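PDB 4MFI: Sn-glycerol-3-phosphate ABC transporter substrate-binding protein UspB from Mycobacterium tuberculosis, which probably serves as the substrate-binding subunit of an ABC importer, capturing glycerophosphocholine for uptake into the cell. Local coordinates for residues A[104-109]-A[223-228]; A[134-139]-A[143-148]; A[209-214]-A[379-384]; A[338-341]-A[346-349]. All coordinates share one frame; numbering follows the deposited sequence.

Contact 1 of 4, residues A[104-109]-A[223-228]; sequences WWFHFA and DKWTLT
F106 of helix 104-110 and W225 at the tip of a tight hairpin are the two residues that meet here. Along the helix, W104 comes first and packs on helix 78-88, its NE1 bonded to D79. W105 follows, with CB of F106 lying 4.1 Å above the centre of its ring, while the same ring packs edge-to-face with Y139. F106 then reaches across. With CG anti to the backbone N (chi1 -179°), its ring extends from the helix until CZ lies 3.7 Å from CH2 of W225. CE2 of F106 adds a second approach to that CH2, at 4.0 Å. The indole offers its edge, with F106 CZ close to its plane, but the ring planes stand 49° apart, an oblique pairing between stacked and perpendicular.

The tip carrying W225 is a two-residue beta hairpin with a type II' turn from D223 to T226. It is closed by D223 N to T226 O at 2.8 Å and by T226 N to D223 O at 3.0 Å, with K224 taking the positive phi of 52°. Further along the helix, F108 packs the other way, joining W104 on helix 78-88 and meeting F85 edge-to-face. Around the contact itself, F387 stacks on F106 and F141 meets F106 edge-to-face, so the indole edge joins an aromatic cluster. On the hairpin side, Y383 packs edge-to-face with W225, and L424 of helix 409-427 touches the indole too.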
loop_
_atom_site.group_PDB
_atom_site.type_symbol
_atom_site.label_atom_id
_atom_site.label_comp_id
_atom_site.label_asym_id
_atom_site.label_seq_id
_atom_site.Cartn_x
_atom_site.Cartn_y
_atom_site.Cartn_z
ATOM N N TRP A 104 -10.404 -1.759 -3.829
ATOM C CA TRP A 104 -11.701 -2.413 -3.761
ATOM C C TRP A 104 -12.593 -1.912 -2.628
ATOM O O TRP A 104 -13.816 -1.945 -2.758
ATOM C CB TRP A 104 -11.535 -3.926 -3.663
ATOM C CG TRP A 104 -11.229 -4.606 -4.969
ATOM C CD1 TRP A 104 -10.035 -5.157 -5.357
ATOM C CD2 TRP A 104 -12.136 -4.819 -6.057
ATOM N NE1 TRP A 104 -10.150 -5.699 -6.619
ATOM C CE2 TRP A 104 -11.430 -5.510 -7.067
ATOM C CE3 TRP A 104 -13.480 -4.500 -6.274
ATOM C CZ2 TRP A 104 -12.023 -5.883 -8.270
ATOM C CZ3 TRP A 104 -14.070 -4.872 -7.468
ATOM C CH2 TRP A 104 -13.339 -5.553 -8.456
ATOM N N TRP A 105 -12.015 -1.455 -1.520
ATOM C CA TRP A 105 -12.877 -1.069 -0.402
ATOM C C TRP A 105 -13.835 0.058 -0.797
ATOM O O TRP A 105 -15.021 0.005 -0.458
ATOM C CB TRP A 105 -12.087 -0.749 0.879
ATOM C CG TRP A 105 -11.499 0.636 0.932
ATOM C CD1 TRP A 105 -10.200 0.981 0.688
ATOM C CD2 TRP A 105 -12.182 1.855 1.269
ATOM N NE1 TRP A 105 -10.035 2.335 0.844
ATOM C CE2 TRP A 105 -11.235 2.896 1.201
ATOM C CE3 TRP A 105 -13.503 2.164 1.620
ATOM C CZ2 TRP A 105 -11.563 4.228 1.459
ATOM C CZ3 TRP A 105 -13.834 3.494 1.882
ATOM C CH2 TRP A 105 -12.865 4.508 1.800
ATOM N N PHE A 106 -13.345 1.050 -1.543
ATOM C CA PHE A 106 -14.205 2.179 -1.905
ATOM C C PHE A 106 -15.263 1.749 -2.911
ATOM O O PHE A 106 -16.399 2.217 -2.854
ATOM C CB PHE A 106 -13.405 3.362 -2.452
ATOM C CG PHE A 106 -14.260 4.552 -2.816
ATOM C CD1 PHE A 106 -14.674 5.447 -1.842
ATOM C CD2 PHE A 106 -14.650 4.771 -4.132
ATOM C CE1 PHE A 106 -15.463 6.544 -2.171
ATOM C CE2 PHE A 106 -15.441 5.863 -4.464
ATOM C CZ PHE A 106 -15.849 6.750 -3.484
ATOM N N HIS A 107 -14.889 0.871 -3.840
ATOM C CA HIS A 107 -15.859 0.326 -4.779
ATOM C C HIS A 107 -17.077 -0.228 -4.044
ATOM O O HIS A 107 -18.228 0.061 -4.392
ATOM C CB HIS A 107 -15.227 -0.768 -5.627
ATOM C CG HIS A 107 -16.219 -1.538 -6.424
ATOM N ND1 HIS A 107 -16.731 -1.080 -7.621
ATOM C CD2 HIS A 107 -16.828 -2.724 -6.181
ATOM C CE1 HIS A 107 -17.597 -1.960 -8.087
ATOM N NE2 HIS A 107 -17.679 -2.964 -7.230
ATOM N N PHE A 108 -16.827 -1.014 -3.005
ATOM C CA PHE A 108 -17.927 -1.574 -2.231
ATOM C C PHE A 108 -18.602 -0.563 -1.300
ATOM O O PHE A 108 -19.824 -0.580 -1.159
ATOM C CB PHE A 108 -17.459 -2.817 -1.473
ATOM C CG PHE A 108 -17.152 -3.976 -2.374
ATOM C CD1 PHE A 108 -18.164 -4.585 -3.104
ATOM C CD2 PHE A 108 -15.853 -4.446 -2.514
ATOM C CE1 PHE A 108 -17.892 -5.657 -3.943
ATOM C CE2 PHE A 108 -15.570 -5.518 -3.358
ATOM C CZ PHE A 108 -16.593 -6.121 -4.074
ATOM N N ALA A 109 -17.822 0.313 -0.669
ATOM C CA ALA A 109 -18.398 1.335 0.204
ATOM C C ALA A 109 -19.362 2.235 -0.566
ATOM O O ALA A 109 -20.466 2.525 -0.096
ATOM C CB ALA A 109 -17.309 2.169 0.855
ATOM N N ASP A 223 -6.468 15.982 -7.014
ATOM C CA ASP A 223 -6.672 16.688 -5.760
ATOM C C ASP A 223 -8.144 16.449 -5.441
ATOM O O ASP A 223 -9.036 17.051 -6.055
ATOM C CB ASP A 223 -6.395 18.176 -5.960
ATOM C CG ASP A 223 -6.480 18.972 -4.676
ATOM O OD1 ASP A 223 -6.742 18.378 -3.606
ATOM O OD2 ASP A 223 -6.269 20.206 -4.744
ATOM N N LYS A 224 -8.396 15.538 -4.505
ATOM C CA LYS A 224 -9.739 14.992 -4.308
ATOM C C LYS A 224 -10.284 14.477 -5.651
ATOM O O LYS A 224 -9.613 13.681 -6.306
ATOM C CB LYS A 224 -10.659 16.016 -3.640
ATOM C CG LYS A 224 -10.045 16.644 -2.397
ATOM C CD LYS A 224 -9.700 15.601 -1.358
ATOM C CE LYS A 224 -9.012 16.242 -0.157
ATOM N NZ LYS A 224 -9.795 17.395 0.375
ATOM N N TRP A 225 -11.464 14.932 -6.073
ATOM C CA TRP A 225 -12.062 14.442 -7.322
ATOM C C TRP A 225 -11.604 15.170 -8.580
ATOM O O TRP A 225 -12.021 14.826 -9.690
ATOM C CB TRP A 225 -13.589 14.499 -7.255
ATOM C CG TRP A 225 -14.163 13.640 -6.191
ATOM C CD1 TRP A 225 -14.876 14.052 -5.098
ATOM C CD2 TRP A 225 -14.082 12.210 -6.103
ATOM N NE1 TRP A 225 -15.243 12.964 -4.339
ATOM C CE2 TRP A 225 -14.762 11.824 -4.930
ATOM C CE3 TRP A 225 -13.480 11.222 -6.889
ATOM C CZ2 TRP A 225 -14.873 10.489 -4.536
ATOM C CZ3 TRP A 225 -13.592 9.899 -6.500
ATOM C CH2 TRP A 225 -14.282 9.543 -5.332
ATOM N N THR A 226 -10.749 16.171 -8.411
ATOM C CA THR A 226 -10.294 16.992 -9.523
ATOM C C THR A 226 -8.979 16.448 -10.068
ATOM O O THR A 226 -7.961 16.435 -9.376
ATOM C CB THR A 226 -10.170 18.458 -9.067
ATOM O OG1 THR A 226 -11.467 18.921 -8.660
ATOM C CG2 THR A 226 -9.632 19.346 -10.181
ATOM N N LEU A 227 -9.013 15.971 -11.306
ATOM C CA LEU A 227 -7.827 15.376 -11.911
ATOM C C LEU A 227 -6.767 16.439 -12.190
ATOM O O LEU A 227 -7.083 17.563 -12.605
ATOM C CB LEU A 227 -8.206 14.612 -13.176
ATOM C CG LEU A 227 -9.223 13.480 -12.969
ATOM C CD1 LEU A 227 -9.593 12.843 -14.292
ATOM C CD2 LEU A 227 -8.692 12.431 -12.014
ATOM N N THR A 228 -5.509 16.095 -11.932
ATOM C CA THR A 228 -4.419 17.068 -12.006
ATOM C C THR A 228 -3.202 16.502 -12.739
ATOM O O THR A 228 -2.084 16.983 -12.559
ATOM C CB THR A 228 -4.003 17.588 -10.599
ATOM O OG1 THR A 228 -3.673 16.491 -9.737
ATOM C CG2 THR A 228 -5.124 18.388 -9.959
#

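Contact 2 of 4, residues A[134-139]-A[143-148]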
loop_
_atom_site.group_PDB
_atom_site.type_symbol
_atom_site.label_atom_id
_atom_site.label_comp_id
_atom_site.label_asym_id
_atom_site.label_seq_id
_atom_site.Cartn_x
_atom_site.Cartn_y
_atom_site.Cartn_z
ATOM N N SER A 134 -2.219 7.598 9.077
ATOM C CA SER A 134 -2.500 7.431 7.654
ATOM C C SER A 134 -3.213 6.116 7.389
ATOM O O SER A 134 -4.076 6.047 6.516
ATOM C CB SER A 134 -1.223 7.524 6.809
ATOM O OG SER A 134 -0.364 6.434 7.091
ATOM N N LEU A 135 -2.862 5.077 8.145
ATOM C CA LEU A 135 -3.401 3.743 7.872
ATOM C C LEU A 135 -4.893 3.660 8.171
ATOM O O LEU A 135 -5.623 2.942 7.492
ATOM C CB LEU A 135 -2.631 2.659 8.629
ATOM C CG LEU A 135 -1.151 2.511 8.256
ATOM C CD1 LEU A 135 -0.518 1.357 9.034
ATOM C CD2 LEU A 135 -0.973 2.315 6.755
ATOM N N LEU A 136 -5.352 4.383 9.187
ATOM C CA LEU A 136 -6.784 4.453 9.454
ATOM C C LEU A 136 -7.478 5.446 8.514
ATOM O O LEU A 136 -8.596 5.189 8.043
ATOM C CB LEU A 136 -7.043 4.812 10.920
ATOM C CG LEU A 136 -8.521 4.825 11.318
ATOM C CD1 LEU A 136 -9.161 3.464 11.078
ATOM C CD2 LEU A 136 -8.664 5.230 12.769
ATOM N N ALA A 137 -6.813 6.567 8.234
ATOM C CA ALA A 137 -7.352 7.585 7.324
ATOM C C ALA A 137 -7.539 7.056 5.905
ATOM O O ALA A 137 -8.343 7.592 5.140
ATOM C CB ALA A 137 -6.459 8.817 7.308
ATOM N N ASP A 138 -6.792 6.009 5.552
ATOM C CA ASP A 138 -6.918 5.365 4.244
ATOM C C ASP A 138 -8.347 4.917 3.948
ATOM O O ASP A 138 -8.729 4.799 2.777
ATOM C CB ASP A 138 -6.025 4.124 4.165
ATOM C CG ASP A 138 -4.554 4.452 4.019
ATOM O OD1 ASP A 138 -4.199 5.483 3.400
ATOM O OD2 ASP A 138 -3.739 3.650 4.513
ATOM N N TYR A 139 -9.131 4.647 4.998
ATOM C CA TYR A 139 -10.488 4.114 4.820
ATOM C C TYR A 139 -11.574 5.120 5.134
ATOM O O TYR A 139 -12.739 4.755 5.314
ATOM C CB TYR A 139 -10.691 2.841 5.653
ATOM C CG TYR A 139 -9.587 1.842 5.423
ATOM C CD1 TYR A 139 -9.500 1.130 4.230
ATOM C CD2 TYR A 139 -8.610 1.627 6.388
ATOM C CE1 TYR A 139 -8.469 0.227 4.012
ATOM C CE2 TYR A 139 -7.588 0.727 6.181
ATOM C CZ TYR A 139 -7.517 0.029 4.995
ATOM O OH TYR A 139 -6.484 -0.863 4.802
ATOM N N GLY A 143 -15.926 11.637 6.214
ATOM C CA GLY A 143 -15.959 11.605 7.666
ATOM C C GLY A 143 -16.345 10.269 8.272
ATOM O O GLY A 143 -16.512 10.166 9.487
ATOM N N ARG A 144 -16.485 9.246 7.433
ATOM C CA ARG A 144 -16.839 7.914 7.906
ATOM C C ARG A 144 -15.778 6.911 7.506
ATOM O O ARG A 144 -15.199 7.015 6.421
ATOM C CB ARG A 144 -18.185 7.489 7.324
ATOM C CG ARG A 144 -19.292 8.482 7.627
ATOM C CD ARG A 144 -20.648 7.984 7.183
ATOM N NE ARG A 144 -21.693 8.927 7.574
ATOM C CZ ARG A 144 -22.072 9.970 6.843
ATOM N NH1 ARG A 144 -21.504 10.205 5.665
ATOM N NH2 ARG A 144 -23.029 10.777 7.287
ATOM N N HIS A 145 -15.526 5.934 8.377
ATOM C CA HIS A 145 -14.515 4.907 8.114
ATOM C C HIS A 145 -15.183 3.596 7.739
ATOM O O HIS A 145 -16.157 3.194 8.370
ATOM C CB HIS A 145 -13.618 4.682 9.335
ATOM C CG HIS A 145 -12.751 5.852 9.679
ATOM N ND1 HIS A 145 -13.207 6.924 10.414
ATOM C CD2 HIS A 145 -11.452 6.115 9.397
ATOM C CE1 HIS A 145 -12.229 7.799 10.567
ATOM N NE2 HIS A 145 -11.152 7.330 9.961
ATOM N N TYR A 146 -14.647 2.921 6.726
ATOM C CA TYR A 146 -15.263 1.702 6.208
ATOM C C TYR A 146 -14.423 0.439 6.353
ATOM O O TYR A 146 -14.862 -0.637 5.968
ATOM C CB TYR A 146 -15.683 1.899 4.747
ATOM C CG TYR A 146 -16.807 2.892 4.614
ATOM C CD1 TYR A 146 -18.134 2.482 4.698
ATOM C CD2 TYR A 146 -16.545 4.252 4.461
ATOM C CE1 TYR A 146 -19.170 3.396 4.597
ATOM C CE2 TYR A 146 -17.574 5.170 4.362
ATOM C CZ TYR A 146 -18.885 4.738 4.426
ATOM O OH TYR A 146 -19.914 5.653 4.326
ATOM N N ALA A 147 -13.222 0.566 6.904
ATOM C CA ALA A 147 -12.390 -0.594 7.193
ATOM C C ALA A 147 -11.346 -0.234 8.234
ATOM O O ALA A 147 -11.205 0.932 8.600
ATOM C CB ALA A 147 -11.718 -1.120 5.919
ATOM N N VAL A 148 -10.627 -1.249 8.707
ATOM C CA VAL A 148 -9.541 -1.095 9.671
ATOM C C VAL A 148 -8.282 -1.685 9.020
ATOM O O VAL A 148 -8.342 -2.768 8.442
ATOM C CB VAL A 148 -9.886 -1.847 10.983
ATOM C CG1 VAL A 148 -8.711 -1.855 11.959
ATOM C CG2 VAL A 148 -11.124 -1.248 11.642
#
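Y139 lays one face of its ring against A147, whose CB sits 3.8 Å from the ring centroid, in a CH-pi contact 23° off the normal. The methyl is displaced toward the rim, nearest CD1, while CB of the preceding D138 covers the opposite face. CB and CD2 of Y139 cover A147 O, each at 3.5 Å, and this oxygen, like A147 N, is buried with no polar partner in the model.

The carbonyl of Y139 does the polar work. Y146 N donates to Y139 O at 3.0 Å, tilted somewhat from the carbonyl plane, and CA of H145 supplies a C-H contact to the same oxygen. H145 brings the edge of its imidazole to the carbonyl of L136: CG is anti to the carbonyl carbon (chi1 -67°), which puts CD2 3.3 Å from L136 O, in the ring plane. L136 O also accepts the backbone N of Y139 at 3.1 Å. The L136 side chain crosses that of H145 at about a right angle, with its CG 3.7 Å from H145 CD2. Y139 also packs on P149, and D138 forms a salt bridge with R152.

The chain leaving helix 133-137 passes through D138 and Y139 into a short beta hairpin: 140-141 pairs antiparallel with the start of 144-160, both members of the large mixed sheet of this alpha/beta solute-binding protein.

Contact 3 of 4, residues A[209-214]-A[379-384]; sequences TFQGPN and RTQDYA
Q211 spends both ends of its amide on the other segment. Its OE1 accepts D382 N at 2.9 Å, the donor lying almost in line with the C=O bond, and its NE2 donates to Q381 OE1 at 3.0 Å. Used as acceptor on one side and donor on the other, the amide has its flip state settled. Q381 OE1 lies close to the amide plane of Q211, and the bond is fairly straight at the hydrogen (161°), but NE2 comes to Q381 OE1 from the side of the C=O, tilted out of its plane; the two amide planes stand 61° apart. Q211 reaches this position through an extended chain beyond a chi1 of -126°, far from a staggered value.

A water adds a second bridge: N214 ND2 donates to it at 2.9 Å, and it donates to D382 OD2 at 2.8 Å, with a weak further bond to Q211 O.

Outside this shell, the polar ends of Q381 and D382 have further partners. R385 NH1 also bonds Q381 OE1, while Q381 NE2 holds D102. D382 takes Y221 N on OD2 and W215 NE1 on OD1, which fixes its carboxylate just ahead of helix 383-386.

Segment 379-384 thus carries polar links to 209-214 and, through Q381 NE2, to D102 after strand 97-101, an arrangement consistent with the two-lobed type 2 periplasmic binding protein fold.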
loop_
_atom_site.group_PDB
_atom_site.type_symbol
_atom_site.label_atom_id
_atom_site.label_comp_id
_atom_site.label_asym_id
_atom_site.label_seq_id
_atom_site.Cartn_x
_atom_site.Cartn_y
_atom_site.Cartn_z
ATOM N N THR A 209 4.263 3.372 -6.876
ATOM C CA THR A 209 5.583 3.861 -6.476
ATOM C C THR A 209 5.899 5.257 -7.007
ATOM O O THR A 209 6.650 5.997 -6.368
ATOM C CB THR A 209 6.726 2.902 -6.860
ATOM O OG1 THR A 209 6.782 2.772 -8.283
ATOM C CG2 THR A 209 6.543 1.528 -6.210
ATOM N N PHE A 210 5.344 5.635 -8.152
ATOM C CA PHE A 210 5.579 6.977 -8.705
ATOM C C PHE A 210 4.824 8.046 -7.928
ATOM O O PHE A 210 5.142 9.231 -8.013
ATOM C CB PHE A 210 5.184 7.021 -10.191
ATOM C CG PHE A 210 5.315 8.386 -10.826
ATOM C CD1 PHE A 210 6.559 8.893 -11.171
ATOM C CD2 PHE A 210 4.181 9.152 -11.092
ATOM C CE1 PHE A 210 6.672 10.150 -11.756
ATOM C CE2 PHE A 210 4.290 10.406 -11.678
ATOM C CZ PHE A 210 5.538 10.905 -12.011
ATOM N N GLN A 211 3.817 7.629 -7.168
ATOM C CA GLN A 211 3.003 8.566 -6.419
ATOM C C GLN A 211 3.860 9.434 -5.508
ATOM O O GLN A 211 3.619 10.635 -5.364
ATOM C CB GLN A 211 1.997 7.786 -5.579
ATOM C CG GLN A 211 0.594 8.219 -5.813
ATOM C CD GLN A 211 -0.444 7.422 -5.052
ATOM O OE1 GLN A 211 -1.548 7.914 -4.834
ATOM N NE2 GLN A 211 -0.112 6.182 -4.664
ATOM N N GLY A 212 4.873 8.815 -4.909
ATOM C CA GLY A 212 5.764 9.514 -4.004
ATOM C C GLY A 212 6.561 10.625 -4.661
ATOM O O GLY A 212 6.466 11.780 -4.235
ATOM N N PRO A 213 7.372 10.294 -5.681
ATOM C CA PRO A 213 8.112 11.364 -6.351
ATOM C C PRO A 213 7.198 12.418 -6.947
ATOM O O PRO A 213 7.551 13.590 -6.897
ATOM C CB PRO A 213 8.914 10.635 -7.445
ATOM C CG PRO A 213 8.427 9.240 -7.449
ATOM C CD PRO A 213 7.864 8.965 -6.087
ATOM N N ASN A 214 6.039 12.025 -7.464
ATOM C CA ASN A 214 5.093 13.004 -7.968
ATOM C C ASN A 214 4.740 14.018 -6.867
ATOM O O ASN A 214 4.900 15.230 -7.047
ATOM C CB ASN A 214 3.852 12.265 -8.488
ATOM C CG ASN A 214 2.966 13.123 -9.365
ATOM O OD1 ASN A 214 3.393 14.130 -9.941
ATOM N ND2 ASN A 214 1.714 12.702 -9.490
ATOM N N ARG A 379 1.249 9.481 3.403
ATOM C CA ARG A 379 0.134 10.292 2.928
ATOM C C ARG A 379 -0.871 9.343 2.282
ATOM O O ARG A 379 -0.473 8.371 1.626
ATOM C CB ARG A 379 0.673 11.313 1.898
ATOM C CG ARG A 379 -0.356 12.087 1.052
ATOM C CD ARG A 379 0.319 13.221 0.255
ATOM N NE ARG A 379 -0.564 13.777 -0.775
ATOM C CZ ARG A 379 -0.284 14.833 -1.533
ATOM N NH1 ARG A 379 0.852 15.504 -1.372
ATOM N NH2 ARG A 379 -1.158 15.235 -2.449
ATOM N N THR A 380 -2.162 9.605 2.475
ATOM C CA THR A 380 -3.201 8.818 1.801
ATOM C C THR A 380 -3.128 9.006 0.285
ATOM O O THR A 380 -2.671 10.045 -0.219
ATOM C CB THR A 380 -4.612 9.147 2.319
ATOM O OG1 THR A 380 -4.854 10.545 2.149
ATOM C CG2 THR A 380 -4.751 8.785 3.808
ATOM N N GLN A 381 -3.549 7.982 -0.443
ATOM C CA GLN A 381 -3.360 7.957 -1.887
ATOM C C GLN A 381 -4.305 8.873 -2.660
ATOM O O GLN A 381 -5.388 9.214 -2.189
ATOM C CB GLN A 381 -3.505 6.534 -2.408
ATOM C CG GLN A 381 -2.460 5.575 -1.877
ATOM C CD GLN A 381 -2.497 4.262 -2.614
ATOM O OE1 GLN A 381 -2.178 4.208 -3.809
ATOM N NE2 GLN A 381 -2.919 3.197 -1.927
ATOM N N ASP A 382 -3.884 9.256 -3.859
ATOM C CA ASP A 382 -4.726 10.084 -4.725
ATOM C C ASP A 382 -5.998 9.338 -5.119
ATOM O O ASP A 382 -5.963 8.142 -5.421
ATOM C CB ASP A 382 -3.961 10.492 -5.983
ATOM C CG ASP A 382 -2.812 11.436 -5.707
ATOM O OD1 ASP A 382 -2.765 12.089 -4.635
ATOM O OD2 ASP A 382 -1.953 11.537 -6.605
ATOM N N TYR A 383 -7.124 10.050 -5.115
ATOM C CA TYR A 383 -8.413 9.432 -5.456
ATOM C C TYR A 383 -8.360 8.804 -6.850
ATOM O O TYR A 383 -8.982 7.764 -7.095
ATOM C CB TYR A 383 -9.559 10.449 -5.425
ATOM C CG TYR A 383 -10.000 10.972 -4.073
ATOM C CD1 TYR A 383 -9.205 10.855 -2.926
ATOM C CD2 TYR A 383 -11.216 11.630 -3.951
ATOM C CE1 TYR A 383 -9.637 11.365 -1.700
ATOM C CE2 TYR A 383 -11.648 12.140 -2.749
ATOM C CZ TYR A 383 -10.865 12.014 -1.621
ATOM O OH TYR A 383 -11.326 12.536 -0.425
ATOM N N ALA A 384 -7.613 9.420 -7.767
ATOM C CA ALA A 384 -7.548 8.896 -9.132
ATOM C C ALA A 384 -6.947 7.489 -9.202
ATOM O O ALA A 384 -7.243 6.737 -10.137
ATOM C CB ALA A 384 -6.790 9.851 -10.050
HETATM O O HOH W 1 0.814 11.338 -7.043
#

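Contact 4 of 4, residues A[338-341]-A[346-349]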
loop_
_atom_site.group_PDB
_atom_site.type_symbol
_atom_site.label_atom_id
_atom_site.label_comp_id
_atom_site.label_asym_id
_atom_site.label_seq_id
_atom_site.Cartn_x
_atom_site.Cartn_y
_atom_site.Cartn_z
ATOM N N TYR A 338 2.640 -9.110 16.258
ATOM C CA TYR A 338 2.803 -10.515 15.893
ATOM C C TYR A 338 2.613 -10.751 14.394
ATOM O O TYR A 338 3.441 -11.409 13.748
ATOM C CB TYR A 338 1.845 -11.402 16.696
ATOM C CG TYR A 338 1.797 -12.827 16.199
ATOM C CD1 TYR A 338 2.812 -13.725 16.506
ATOM C CD2 TYR A 338 0.744 -13.268 15.405
ATOM C CE1 TYR A 338 2.773 -15.026 16.040
ATOM C CE2 TYR A 338 0.693 -14.561 14.938
ATOM C CZ TYR A 338 1.708 -15.437 15.253
ATOM O OH TYR A 338 1.654 -16.726 14.781
ATOM N N PHE A 339 1.527 -10.213 13.842
ATOM C CA PHE A 339 1.245 -10.374 12.422
ATOM C C PHE A 339 2.397 -9.826 11.577
ATOM O O PHE A 339 2.831 -10.464 10.610
ATOM C CB PHE A 339 -0.069 -9.675 12.062
ATOM C CG PHE A 339 -0.574 -9.999 10.683
ATOM C CD1 PHE A 339 -1.157 -11.232 10.414
ATOM C CD2 PHE A 339 -0.504 -9.059 9.665
ATOM C CE1 PHE A 339 -1.640 -11.531 9.147
ATOM C CE2 PHE A 339 -0.983 -9.351 8.393
ATOM C CZ PHE A 339 -1.550 -10.593 8.138
ATOM N N SER A 340 2.896 -8.654 11.962
ATOM C CA SER A 340 4.029 -8.023 11.284
ATOM C C SER A 340 5.278 -8.903 11.315
ATOM O O SER A 340 5.943 -9.088 10.296
ATOM C CB SER A 340 4.334 -6.663 11.924
ATOM O OG SER A 340 5.495 -6.082 11.355
ATOM N N GLN A 341 5.598 -9.444 12.486
ATOM C CA GLN A 341 6.775 -10.299 12.629
ATOM C C GLN A 341 6.681 -11.560 11.775
ATOM O O GLN A 341 7.691 -12.061 11.279
ATOM C CB GLN A 341 6.970 -10.683 14.097
ATOM C CG GLN A 341 7.320 -9.505 14.983
ATOM C CD GLN A 341 6.969 -9.736 16.438
ATOM O OE1 GLN A 341 6.766 -10.873 16.877
ATOM N NE2 GLN A 341 6.890 -8.651 17.200
ATOM N N LEU A 346 3.382 -4.209 8.018
ATOM C CA LEU A 346 3.784 -3.241 9.032
ATOM C C LEU A 346 2.779 -3.197 10.184
ATOM O O LEU A 346 1.576 -3.318 9.961
ATOM C CB LEU A 346 3.920 -1.858 8.388
ATOM C CG LEU A 346 4.888 -1.817 7.200
ATOM C CD1 LEU A 346 4.918 -0.443 6.547
ATOM C CD2 LEU A 346 6.282 -2.242 7.639
ATOM N N PRO A 347 3.264 -3.019 11.425
ATOM C CA PRO A 347 2.328 -2.896 12.551
ATOM C C PRO A 347 1.403 -1.698 12.349
ATOM O O PRO A 347 1.876 -0.620 11.970
ATOM C CB PRO A 347 3.250 -2.674 13.762
ATOM C CG PRO A 347 4.598 -3.183 13.327
ATOM C CD PRO A 347 4.669 -2.926 11.851
ATOM N N VAL A 348 0.105 -1.879 12.593
ATOM C CA VAL A 348 -0.860 -0.828 12.278
ATOM C C VAL A 348 -1.196 0.057 13.479
ATOM O O VAL A 348 -1.978 1.003 13.352
ATOM C CB VAL A 348 -2.156 -1.407 11.664
ATOM C CG1 VAL A 348 -1.823 -2.317 10.479
ATOM C CG2 VAL A 348 -2.975 -2.171 12.709
ATOM N N ARG A 349 -0.597 -0.249 14.632
ATOM C CA ARG A 349 -0.833 0.503 15.861
ATOM C C ARG A 349 0.414 1.256 16.272
ATOM O O ARG A 349 1.515 0.688 16.255
ATOM C CB ARG A 349 -1.238 -0.440 17.004
ATOM C CG ARG A 349 -2.555 -1.176 16.775
ATOM C CD ARG A 349 -3.749 -0.239 16.898
ATOM N NE ARG A 349 -3.935 0.142 18.290
ATOM C CZ ARG A 349 -4.876 -0.355 19.086
ATOM N NH1 ARG A 349 -5.750 -1.247 18.626
ATOM N NH2 ARG A 349 -4.940 0.044 20.343
#
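The pyrrolidine ring of P347 meets S340 through its CG and CD atoms, where the C-terminal part of helix 333-343 packs on the loop that follows it in the solute-binding protein fold. The aromatic rings of the helix face other neighbours: Y338 pairs with R59 in a cation-pi contact and touches helix 50-63, while F339 meets Y150 with planes about 35° apart and also packs on A151 and Y345. CA of S340 and CA of L346 come within 5.3 Å where helix and loop run closest.

Several bonds hold the loop. V348 N bonds T336 OG1, one turn before S340 in the helix, the backbones of L346 and R152 bond, and R349 forms a salt bridge with D130. L346 packs against T154 and A371, and P347 also touches L372, placing the loop between strand 144-160 and helix 366-374.

S340 is buried, and its hydroxyl is used locally: OG bonds Y345 O, in the loop just before L346. With OG anti to the backbone N (chi1 175°), the hydroxyl projects toward the loop, and the same oxygen that is bonded to Y345 lies against the proline. No hydrogen bond joins S340 to P347; the hydroxyl oxygen and CB pack on the ring by van der Waals contact, closest where OG of S340 sits 3.3 Å from P347 CD.

Overall arrangement
Contacts 3 and 4 are buried, while contacts 1 and 2 are only partly so. Contact 3 is polar, built from amides and a water; contact 1 is aromatic, contact 2 mixes ring packing with one backbone bond, and contact 4 sets a serine against a proline. Contacts 1 and 3 share the hairpin 222-227 and helix 383-386, where L227 packs on A384, and both bring distant parts of the sequence together. Contacts 2 and 4 are local reversals, both beside strand 144-160, and touch through L135 and V348. A109 on Y146 joins contact 1 to contact 2, and T380 on D138 joins contact 3 to it. Contact 4 lies across the chain's centre from contact 1.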